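Local coordinates for uncharacterized protein (Desulfovibrio piger, PDB 4LG3) that is of unknown function but belongs to the DUF4875 family, which is grouped in a CamS-like clan, at residues E19-P22 against G23-R26; S49-S52 against K53-A57; T59-A62 against A63-Y67; T124-E127 against L128-C132; Q131-W134 against G135-G139. All coordinates share one frame; numbering follows the deposited sequence.

Interaction 1 of 5, residues E19-P22 against G23-R26; sequences EGIP and GRLR
G23 N comes within 3.3 Å of I21 O, at an angle too poor for a hydrogen bond. G23 and P22 are the two corner residues of a tight turn. The phi of G23 is positive, at 70°, and this lets the chain reverse here. The proline ring fixes phi at the preceding corner, and the two residues together set the direction of the turn.

R24 closes the turn. Its N donates to I21 O at 3.1 Å. The N-H...O angle is 136°, so the bond is bent. CB of R24 leans on the CG2 methyl of I21, at 3.7 Å, as both side chains leave the turn on one side. CG of R24 stands anti to its own N (chi1 -168°), and the extended chain carries the guanidinium away from the turn. There it forms a salt bridge with D101 and a hydrogen bond with G104 O. A water lies between the two arms of the loop. It accepts from I21 N at 3.1 Å and is hydrogen-bonded to R24 O at 2.8 Å, so it joins the arms alongside the direct backbone bond.

L25 comes next and faces E19. Its CD1 sits 3.6 Å from CG of E19, methyl against methylene. It is thus the aliphatic part of the glutamate that touches.

R26 begins strand 26-36 and pairs through its backbone with Y18. The arrangement is a type II beta turn from I21 to R24, set in the loop of a beta hairpin whose antiparallel arms are strands 10-18 and 26-36.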
# COMPACT_ATOMS: atom_id res chain seq x y z
N GLU A 19 5.14 -4.45 20.79
CA GLU A 19 5.43 -5.46 21.79
C GLU A 19 4.32 -5.59 22.87
O GLU A 19 4.61 -5.93 24.02
CB GLU A 19 6.79 -5.12 22.43
CG GLU A 19 7.96 -5.12 21.45
CD GLU A 19 9.26 -4.55 21.97
OE1 GLU A 19 9.34 -3.32 22.17
OE2 GLU A 19 10.22 -5.34 22.18
N GLY A 20 3.07 -5.35 22.49
CA GLY A 20 1.93 -5.42 23.39
C GLY A 20 1.60 -6.82 23.88
O GLY A 20 1.01 -6.98 24.95
N ILE A 21 1.96 -7.80 23.07
CA ILE A 21 1.80 -9.21 23.36
C ILE A 21 3.16 -9.71 23.87
O ILE A 21 4.13 -9.77 23.09
CB ILE A 21 1.23 -9.97 22.14
CG1 ILE A 21 -0.18 -9.41 21.80
CG2 ILE A 21 1.20 -11.46 22.46
CD1 ILE A 21 -0.73 -9.75 20.57
N PRO A 22 3.24 -9.98 25.20
CA PRO A 22 4.52 -10.43 25.79
C PRO A 22 5.12 -11.67 25.11
O PRO A 22 4.40 -12.65 24.84
CB PRO A 22 4.17 -10.71 27.26
CG PRO A 22 2.65 -10.81 27.32
CD PRO A 22 2.15 -9.93 26.21
N GLY A 23 6.41 -11.56 24.76
CA GLY A 23 7.20 -12.57 24.05
C GLY A 23 6.82 -12.78 22.60
O GLY A 23 7.11 -13.83 22.03
N ARG A 24 6.16 -11.80 21.99
CA ARG A 24 5.69 -11.93 20.61
C ARG A 24 5.77 -10.57 19.93
O ARG A 24 4.80 -9.81 19.94
CB ARG A 24 4.27 -12.52 20.60
CG ARG A 24 3.82 -12.95 19.23
CD ARG A 24 2.78 -14.03 19.29
NE ARG A 24 2.51 -14.49 17.93
CZ ARG A 24 3.08 -15.56 17.38
NH1 ARG A 24 3.89 -16.33 18.10
NH2 ARG A 24 2.82 -15.88 16.13
N LEU A 25 6.94 -10.29 19.38
CA LEU A 25 7.24 -9.05 18.68
C LEU A 25 6.54 -9.00 17.32
O LEU A 25 6.70 -9.91 16.50
CB LEU A 25 8.77 -8.87 18.50
CG LEU A 25 9.25 -7.69 17.59
CD1 LEU A 25 9.22 -6.38 18.33
CD2 LEU A 25 10.66 -7.93 17.09
N ARG A 26 5.78 -7.93 17.10
CA ARG A 26 5.13 -7.62 15.84
C ARG A 26 5.91 -6.50 15.13
O ARG A 26 6.37 -5.56 15.78
CB ARG A 26 3.68 -7.21 16.08
CG ARG A 26 2.91 -6.95 14.81
CD ARG A 26 1.45 -6.67 15.10
NE ARG A 26 0.74 -6.37 13.86
CZ ARG A 26 -0.56 -6.50 13.68
NH1 ARG A 26 -1.34 -6.90 14.67
NH2 ARG A 26 -1.10 -6.24 12.50
O HOH W 1 3.13 -7.59 20.20

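Interaction 2 of 5, residues S49-S52 against K53-A57; sequences STVS and KRQLA
The carboxamide of Q55 is the flat group that meets the preceding loop. S52 lies to one side of its plane, with OG 3.5 Å from CD. CG1 of V51 lies to the other side, near the oxygen end, at 3.6 Å from OE1. The amide oxygen therefore fits between the two residues. S52 N donates to OE1 at 3.0 Å, tilted 30° from the carbonyl plane.

The same pair is bonded in the reverse sense. Q55 N donates to S52 OG at 3.1 Å. Side chain to backbone in both directions makes this a capping box, with S52 as the N-cap. OG of S52 sits between its own N and carbonyl carbon (chi1 66°), which turns it towards the first turn of the helix. Q55 has CG beside its own N and an extended chain, so its amide folds back over the cap. The box satisfies N-H groups that have no helical carbonyl before them.

Behind the box the regular helix bonds begin. L56 N donates to S52 O at 3.0 Å. CG of L56 packs on that same oxygen at 3.3 Å. CD2 of L56 touches CG1 of V51 at 3.7 Å. V51 and L56 form the hydrophobic staple that goes with the capping box.

The contact is the start of helix 53-71, entered from the loop after strand 42-44. L56 also packs on T119, and V51 on R45. R54 makes a cation-pi contact with W181. K53 reaches strand 175-176, with a salt bridge to E175 and a hydrogen bond to P176 O.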
# COMPACT_ATOMS: atom_id res chain seq x y z
N SER A 49 0.09 0.51 -13.39
CA SER A 49 -1.16 -0.03 -13.95
C SER A 49 -0.97 -1.36 -14.71
O SER A 49 -1.96 -2.09 -14.92
CB SER A 49 -1.87 0.99 -14.83
OG SER A 49 -1.00 1.42 -15.85
N THR A 50 0.28 -1.70 -15.05
CA THR A 50 0.63 -2.95 -15.75
C THR A 50 1.12 -4.02 -14.77
O THR A 50 1.42 -5.13 -15.19
CB THR A 50 1.65 -2.72 -16.84
OG1 THR A 50 2.83 -2.14 -16.25
CG2 THR A 50 1.11 -1.85 -17.96
N VAL A 51 1.20 -3.69 -13.47
CA VAL A 51 1.58 -4.61 -12.40
C VAL A 51 0.32 -5.43 -12.05
O VAL A 51 -0.72 -4.86 -11.74
CB VAL A 51 2.20 -3.89 -11.17
CG1 VAL A 51 2.64 -4.89 -10.11
CG2 VAL A 51 3.38 -3.02 -11.58
N SER A 52 0.41 -6.77 -12.19
CA SER A 52 -0.71 -7.67 -11.89
C SER A 52 -0.98 -7.78 -10.38
O SER A 52 -0.13 -7.43 -9.55
CB SER A 52 -0.45 -9.05 -12.47
OG SER A 52 0.65 -9.65 -11.82
N LYS A 53 -2.16 -8.30 -10.03
CA LYS A 53 -2.60 -8.58 -8.67
C LYS A 53 -1.61 -9.57 -8.03
O LYS A 53 -1.23 -9.41 -6.86
CB LYS A 53 -4.02 -9.18 -8.69
CG LYS A 53 -4.62 -9.37 -7.32
CD LYS A 53 -5.96 -10.05 -7.36
CE LYS A 53 -6.46 -10.29 -5.96
NZ LYS A 53 -7.82 -10.88 -5.96
N ARG A 54 -1.19 -10.57 -8.83
CA ARG A 54 -0.26 -11.61 -8.43
C ARG A 54 1.10 -10.99 -8.07
O ARG A 54 1.69 -11.36 -7.06
CB ARG A 54 -0.15 -12.66 -9.54
CG ARG A 54 0.66 -13.90 -9.18
CD ARG A 54 -0.05 -14.83 -8.23
NE ARG A 54 0.69 -16.07 -7.96
CZ ARG A 54 1.62 -16.21 -7.02
NH1 ARG A 54 1.97 -15.17 -6.26
NH2 ARG A 54 2.22 -17.38 -6.84
N GLN A 55 1.56 -10.00 -8.85
CA GLN A 55 2.83 -9.32 -8.59
C GLN A 55 2.75 -8.45 -7.33
O GLN A 55 3.71 -8.41 -6.57
CB GLN A 55 3.22 -8.48 -9.80
CG GLN A 55 3.80 -9.33 -10.92
CD GLN A 55 3.97 -8.57 -12.20
OE1 GLN A 55 3.32 -7.55 -12.45
NE2 GLN A 55 4.84 -9.06 -13.07
N LEU A 56 1.60 -7.79 -7.09
CA LEU A 56 1.37 -6.98 -5.91
C LEU A 56 1.39 -7.86 -4.65
O LEU A 56 2.02 -7.50 -3.66
CB LEU A 56 0.04 -6.18 -6.01
CG LEU A 56 -0.06 -5.12 -7.15
CD1 LEU A 56 -1.46 -4.56 -7.22
CD2 LEU A 56 0.95 -4.00 -6.96
N ALA A 57 0.73 -9.03 -4.71
CA ALA A 57 0.69 -10.03 -3.64
C ALA A 57 2.10 -10.59 -3.37
O ALA A 57 2.53 -10.61 -2.23
CB ALA A 57 -0.27 -11.15 -4.00

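Interaction 3 of 5, residues T59-A62 against A63-Y67; sequences TVIA and AARYY. With SO4 (sulfate ion), chain D.
Chi1 is -67° in both I61 and R65, which stand one helical turn apart. In I61 it sets CG2 anti to the backbone N and beside the carbonyl carbon. In R65 it leaves CG beside the backbone N, and the chain runs extended to NE. The arginine chain is thereby laid along the isoleucine. CG2 of I61 touches NE of R65 at 3.7 Å and approaches the guanidinium obliquely. CG of R65 rests on I61 O at 3.3 Å.

R65 N also donates to I61 O, at 3.1 Å and 167°. The bonds from A63, A64 and Y66 to T59, V60 and A62 repeat this pattern, so the helix is regular here. The small A63 and A64 face inward. A64, like V60, packs on strands 75-81 and 92-98, while A63 meets strands 10-18 and 26-36.

Further along, Y66 presents a ring edge to Y67. Its CD2 sits 3.6 Å above the Y67 ring plane, over the centre.

A sulfate, a likely additive of the crystallisation mixture, lies at the edge of the R65 guanidinium. NH1 reaches O1 at 3.0 Å and O3 at 3.1 Å, both weak bonds. Y98 OH and W113 NE1 also bind the ion. The positive charge of R65 and these two donors are consistent with a spot that can accept an anion, though a natural ligand there is not established.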
# COMPACT_ATOMS: atom_id res chain seq x y z
N THR A 59 4.91 -9.18 -3.86
CA THR A 59 5.72 -8.11 -3.29
C THR A 59 5.56 -8.07 -1.76
O THR A 59 6.56 -8.03 -1.03
CB THR A 59 5.35 -6.77 -3.96
OG1 THR A 59 5.55 -6.91 -5.36
CG2 THR A 59 6.20 -5.59 -3.47
N VAL A 60 4.30 -8.11 -1.27
CA VAL A 60 4.02 -8.05 0.17
C VAL A 60 4.42 -9.37 0.84
O VAL A 60 4.93 -9.33 1.96
CB VAL A 60 2.58 -7.58 0.55
CG1 VAL A 60 2.38 -6.09 0.22
CG2 VAL A 60 1.49 -8.44 -0.10
N ILE A 61 4.24 -10.52 0.13
CA ILE A 61 4.67 -11.82 0.64
C ILE A 61 6.18 -11.79 0.87
O ILE A 61 6.61 -12.12 1.96
CB ILE A 61 4.22 -13.00 -0.29
CG1 ILE A 61 2.66 -13.15 -0.26
CG2 ILE A 61 4.88 -14.34 0.12
CD1 ILE A 61 2.06 -13.92 -1.48
N ALA A 62 6.97 -11.37 -0.13
CA ALA A 62 8.44 -11.30 -0.08
C ALA A 62 8.93 -10.32 0.97
O ALA A 62 9.91 -10.61 1.64
CB ALA A 62 9.01 -10.91 -1.43
N ALA A 63 8.25 -9.16 1.12
CA ALA A 63 8.61 -8.18 2.13
C ALA A 63 8.36 -8.76 3.53
O ALA A 63 9.24 -8.65 4.39
CB ALA A 63 7.82 -6.90 1.92
N ALA A 64 7.21 -9.44 3.74
CA ALA A 64 6.85 -10.08 5.03
C ALA A 64 7.91 -11.10 5.46
O ALA A 64 8.38 -11.03 6.59
CB ALA A 64 5.47 -10.74 4.94
N ARG A 65 8.32 -11.98 4.55
CA ARG A 65 9.34 -13.00 4.74
C ARG A 65 10.69 -12.38 5.07
O ARG A 65 11.36 -12.85 5.99
CB ARG A 65 9.46 -13.87 3.50
CG ARG A 65 8.23 -14.71 3.27
CD ARG A 65 8.61 -15.81 2.31
NE ARG A 65 7.45 -16.45 1.68
CZ ARG A 65 6.83 -17.50 2.18
NH1 ARG A 65 7.23 -18.04 3.32
NH2 ARG A 65 5.81 -18.03 1.53
N TYR A 66 11.05 -11.30 4.37
CA TYR A 66 12.30 -10.55 4.59
C TYR A 66 12.35 -9.96 6.00
O TYR A 66 13.31 -10.22 6.72
CB TYR A 66 12.50 -9.43 3.53
CG TYR A 66 13.59 -8.44 3.93
CD1 TYR A 66 14.94 -8.83 4.00
CD2 TYR A 66 13.27 -7.14 4.33
CE1 TYR A 66 15.93 -7.96 4.46
CE2 TYR A 66 14.25 -6.26 4.79
CZ TYR A 66 15.57 -6.68 4.87
OH TYR A 66 16.53 -5.81 5.32
N TYR A 67 11.33 -9.22 6.41
CA TYR A 67 11.29 -8.56 7.70
C TYR A 67 11.21 -9.53 8.86
O TYR A 67 11.79 -9.24 9.90
CB TYR A 67 10.17 -7.52 7.76
CG TYR A 67 10.56 -6.24 7.06
CD1 TYR A 67 11.48 -5.35 7.63
CD2 TYR A 67 10.07 -5.94 5.79
CE1 TYR A 67 11.86 -4.19 6.98
CE2 TYR A 67 10.48 -4.80 5.10
CZ TYR A 67 11.35 -3.91 5.72
OH TYR A 67 11.68 -2.74 5.10
S SO4 D . 5.68 -20.53 5.08
O1 SO4 D . 6.82 -20.91 4.24
O2 SO4 D . 6.18 -19.85 6.28
O3 SO4 D . 4.77 -19.66 4.30
O4 SO4 D . 4.94 -21.73 5.49

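Interaction 4 of 5, residues T124-E127 against L128-C132; sequences TAQE and LKIQC
L128 folds back on T124 in the first turn of helix 125-137. Its N donates to T124 O at 2.9 Å, nearly along the C=O axis. CG of L128 rests on the same oxygen at 3.4 Å. Two residues on, I130 does the same to Q126: its N bonds to Q126 O, and CG1 lies 3.2 Å from it. Q131 repeats this on E127 O.

The next shell fixes the start of the helix. T124 is the N-cap. E127 N donates to T124 OG1 at 3.1 Å, and T124 N donates to E127 OE1 at 2.9 Å. CG of E127 lies beside its own N (chi1 -80°) and the chain is extended, which brings the carboxylate back to T124 N. This second bond is almost straight, at 171°, and meets OE1 on its anti side, 23° out of the carboxylate plane. Together they form a capping box. Outside it, R121 makes a salt bridge to E127 OE1, and D47 accepts from A125 N. The amide of Q131 is held by S82, T91 and L169, while I130 packs on helix 149-160.

E127 is buried, yet it has a cationic partner, a backbone donor and a place by the positive helix start. These surroundings would probably favour its ionised form.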
# COMPACT_ATOMS: atom_id res chain seq x y z
N THR A 124 -2.23 4.25 -12.73
CA THR A 124 -1.62 4.99 -13.84
C THR A 124 -0.95 6.23 -13.28
O THR A 124 -1.29 6.68 -12.18
CB THR A 124 -2.67 5.37 -14.91
OG1 THR A 124 -3.60 6.29 -14.37
CG2 THR A 124 -3.41 4.18 -15.47
N ALA A 125 -0.04 6.83 -14.05
CA ALA A 125 0.62 8.08 -13.65
C ALA A 125 -0.42 9.16 -13.35
O ALA A 125 -0.26 9.92 -12.39
CB ALA A 125 1.56 8.55 -14.76
N GLN A 126 -1.51 9.21 -14.16
CA GLN A 126 -2.59 10.18 -13.98
C GLN A 126 -3.36 9.94 -12.67
O GLN A 126 -3.65 10.89 -11.95
CB GLN A 126 -3.55 10.16 -15.16
CG GLN A 126 -4.32 11.46 -15.27
CD GLN A 126 -5.48 11.34 -16.20
OE1 GLN A 126 -6.41 10.57 -15.97
NE2 GLN A 126 -5.47 12.16 -17.23
N GLU A 127 -3.64 8.66 -12.36
CA GLU A 127 -4.33 8.26 -11.12
C GLU A 127 -3.48 8.65 -9.89
O GLU A 127 -4.01 9.16 -8.91
CB GLU A 127 -4.63 6.77 -11.13
CG GLU A 127 -5.88 6.41 -11.94
CD GLU A 127 -6.06 4.93 -12.25
OE1 GLU A 127 -5.08 4.16 -12.21
OE2 GLU A 127 -7.20 4.55 -12.61
N LEU A 128 -2.17 8.46 -10.00
CA LEU A 128 -1.20 8.78 -8.95
C LEU A 128 -1.06 10.28 -8.75
O LEU A 128 -0.95 10.73 -7.61
CB LEU A 128 0.16 8.14 -9.29
CG LEU A 128 0.25 6.61 -9.16
CD1 LEU A 128 1.52 6.11 -9.80
CD2 LEU A 128 0.16 6.16 -7.72
N LYS A 129 -1.11 11.06 -9.84
CA LYS A 129 -1.07 12.52 -9.81
C LYS A 129 -2.34 13.05 -9.14
O LYS A 129 -2.25 13.98 -8.34
CB LYS A 129 -0.90 13.10 -11.24
CG LYS A 129 -0.79 14.63 -11.33
CD LYS A 129 0.63 15.14 -11.03
CE LYS A 129 0.63 16.44 -10.24
NZ LYS A 129 1.93 16.66 -9.54
N ILE A 130 -3.52 12.45 -9.45
CA ILE A 130 -4.80 12.88 -8.88
C ILE A 130 -4.74 12.71 -7.35
O ILE A 130 -5.15 13.62 -6.61
CB ILE A 130 -6.02 12.15 -9.53
CG1 ILE A 130 -6.22 12.58 -10.99
CG2 ILE A 130 -7.31 12.37 -8.74
CD1 ILE A 130 -7.21 11.71 -11.79
N GLN A 131 -4.19 11.55 -6.88
CA GLN A 131 -4.00 11.18 -5.46
C GLN A 131 -3.11 12.17 -4.74
O GLN A 131 -3.40 12.57 -3.62
CB GLN A 131 -3.36 9.80 -5.33
CG GLN A 131 -4.31 8.67 -5.64
CD GLN A 131 -3.73 7.37 -5.17
OE1 GLN A 131 -2.52 7.16 -5.17
NE2 GLN A 131 -4.60 6.48 -4.77
N CYS A 132 -2.03 12.57 -5.41
CA CYS A 132 -1.06 13.55 -4.92
C CYS A 132 -1.74 14.93 -4.76
O CYS A 132 -1.58 15.56 -3.70
CB CYS A 132 0.15 13.61 -5.84
SG CYS A 132 1.44 14.76 -5.27

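Interaction 5 of 5, residues Q131-W134 against G135-G139; sequences QCLW and GEMRG. With EDO (1,2-ethanediol), chain H.
L133 and M137 meet across the last turns of helix 125-137, an ordinary alpha-helical i to i+4 arrangement.

The backbone bonds set the spacing. G135, E136, M137 and R138 donate to Q131, C132, L133 and W134 in turn. The M137 N to L133 O bond is 2.9 Å long.

The apolar contact is on the side of helix 149-160. M137 is a selenomethionine, and its CE lies 3.6 Å from CD2 of L133. The selenomethionine chain is stretched out along the leucine. Both also pack on that neighbouring helix, L133 on I156 and M137 on L152. On another side, SG of C132 and OE2 of E136 come within 3.8 Å, a loose contact.

The third group joins W134 and R138, whose side chains cross at an angle. CG of R138 sits between its own N and carbonyl carbon (chi1 61°). That position holds the aliphatic chain against W134 O, with CB and CG both 3.2 Å from it. CD then comes 4.0 Å from CD1 of the indole. The indole and guanidinium planes are 32° apart.

A 1,2-ethanediol, probably picked up on crystallisation, bridges the two polar groups and lies at the edge of both. Its O1 accepts from W134 NE1 at 3.0 Å, nearly straight at 168°, and from R138 NE at 3.3 Å.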
# COMPACT_ATOMS: atom_id res chain seq x y z
N GLN A 131 -4.19 11.55 -6.88
CA GLN A 131 -4.00 11.18 -5.46
C GLN A 131 -3.11 12.17 -4.74
O GLN A 131 -3.40 12.57 -3.62
CB GLN A 131 -3.36 9.80 -5.33
CG GLN A 131 -4.31 8.67 -5.64
CD GLN A 131 -3.73 7.37 -5.17
OE1 GLN A 131 -2.52 7.16 -5.17
NE2 GLN A 131 -4.60 6.48 -4.77
N CYS A 132 -2.03 12.57 -5.41
CA CYS A 132 -1.06 13.55 -4.92
C CYS A 132 -1.74 14.93 -4.76
O CYS A 132 -1.58 15.56 -3.70
CB CYS A 132 0.15 13.61 -5.84
SG CYS A 132 1.44 14.76 -5.27
N LEU A 133 -2.52 15.37 -5.77
CA LEU A 133 -3.25 16.64 -5.72
C LEU A 133 -4.31 16.59 -4.63
O LEU A 133 -4.38 17.52 -3.84
CB LEU A 133 -3.88 17.00 -7.06
CG LEU A 133 -2.92 17.28 -8.23
CD1 LEU A 133 -3.68 17.68 -9.47
CD2 LEU A 133 -1.91 18.35 -7.87
N TRP A 134 -5.06 15.47 -4.53
CA TRP A 134 -6.06 15.21 -3.49
C TRP A 134 -5.46 15.47 -2.11
O TRP A 134 -5.98 16.28 -1.36
CB TRP A 134 -6.58 13.75 -3.57
CG TRP A 134 -7.81 13.50 -2.75
CD1 TRP A 134 -7.87 13.27 -1.40
CD2 TRP A 134 -9.17 13.52 -3.21
NE1 TRP A 134 -9.18 13.13 -1.00
CE2 TRP A 134 -10.00 13.29 -2.09
CE3 TRP A 134 -9.77 13.69 -4.48
CZ2 TRP A 134 -11.40 13.19 -2.19
CZ3 TRP A 134 -11.15 13.61 -4.58
CH2 TRP A 134 -11.96 13.36 -3.45
N GLY A 135 -4.33 14.81 -1.82
CA GLY A 135 -3.60 14.94 -0.56
C GLY A 135 -3.10 16.34 -0.24
O GLY A 135 -3.16 16.76 0.92
N GLU A 136 -2.64 17.08 -1.25
CA GLU A 136 -2.09 18.43 -1.11
C GLU A 136 -3.14 19.50 -0.92
O GLU A 136 -2.89 20.50 -0.24
CB GLU A 136 -1.28 18.79 -2.36
CG GLU A 136 0.12 18.21 -2.37
CD GLU A 136 1.01 18.57 -3.55
OE1 GLU A 136 0.57 19.34 -4.43
OE2 GLU A 136 2.15 18.06 -3.60
N MSE A 137 -4.30 19.32 -1.57
CA MSE A 137 -5.35 20.32 -1.67
C MSE A 137 -6.53 20.17 -0.70
O MSE A 137 -7.16 21.18 -0.39
CB MSE A 137 -5.91 20.32 -3.11
CG MSE A 137 -4.91 20.79 -4.16
SE MSE A 137 -5.57 20.69 -5.99
CE MSE A 137 -3.96 21.15 -6.84
N ARG A 138 -6.84 18.92 -0.26
CA ARG A 138 -8.01 18.59 0.56
C ARG A 138 -8.18 19.46 1.81
O ARG A 138 -9.32 19.80 2.15
CB ARG A 138 -8.07 17.11 0.92
CG ARG A 138 -6.89 16.61 1.74
CD ARG A 138 -6.98 15.13 2.00
NE ARG A 138 -8.14 14.71 2.80
CZ ARG A 138 -8.27 14.89 4.12
NH1 ARG A 138 -7.34 15.55 4.80
NH2 ARG A 138 -9.34 14.42 4.76
N GLY A 139 -7.07 19.87 2.43
CA GLY A 139 -7.06 20.75 3.60
C GLY A 139 -7.73 22.11 3.37
O GLY A 139 -8.22 22.72 4.32
C1 EDO H . -11.89 12.53 1.75
O1 EDO H . -10.46 12.70 1.65
C2 EDO H . -12.46 11.38 0.82
O2 EDO H . -11.49 10.32 0.53

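The five contacts are local and follow the chain in series, apart from the last two. Interaction 1 comes first and closes the hairpin loop between strands 10-18 and 26-36. Interaction 2 opens helix 53-71, and interaction 3 continues on it, laying the helix against the mixed sheet. Interaction 4 opens helix 125-137. Interaction 5 overlaps it at Q131 and C132 and runs on towards the helix end beside helix 149-160. None encloses another. The loop before helix 53-71 meets the N-cap of helix 125-137 where S49 CB packs on T124 CG2, at 3.6 Å. Interactions 1 and 4 are far apart, with centres about 38 Å from each other.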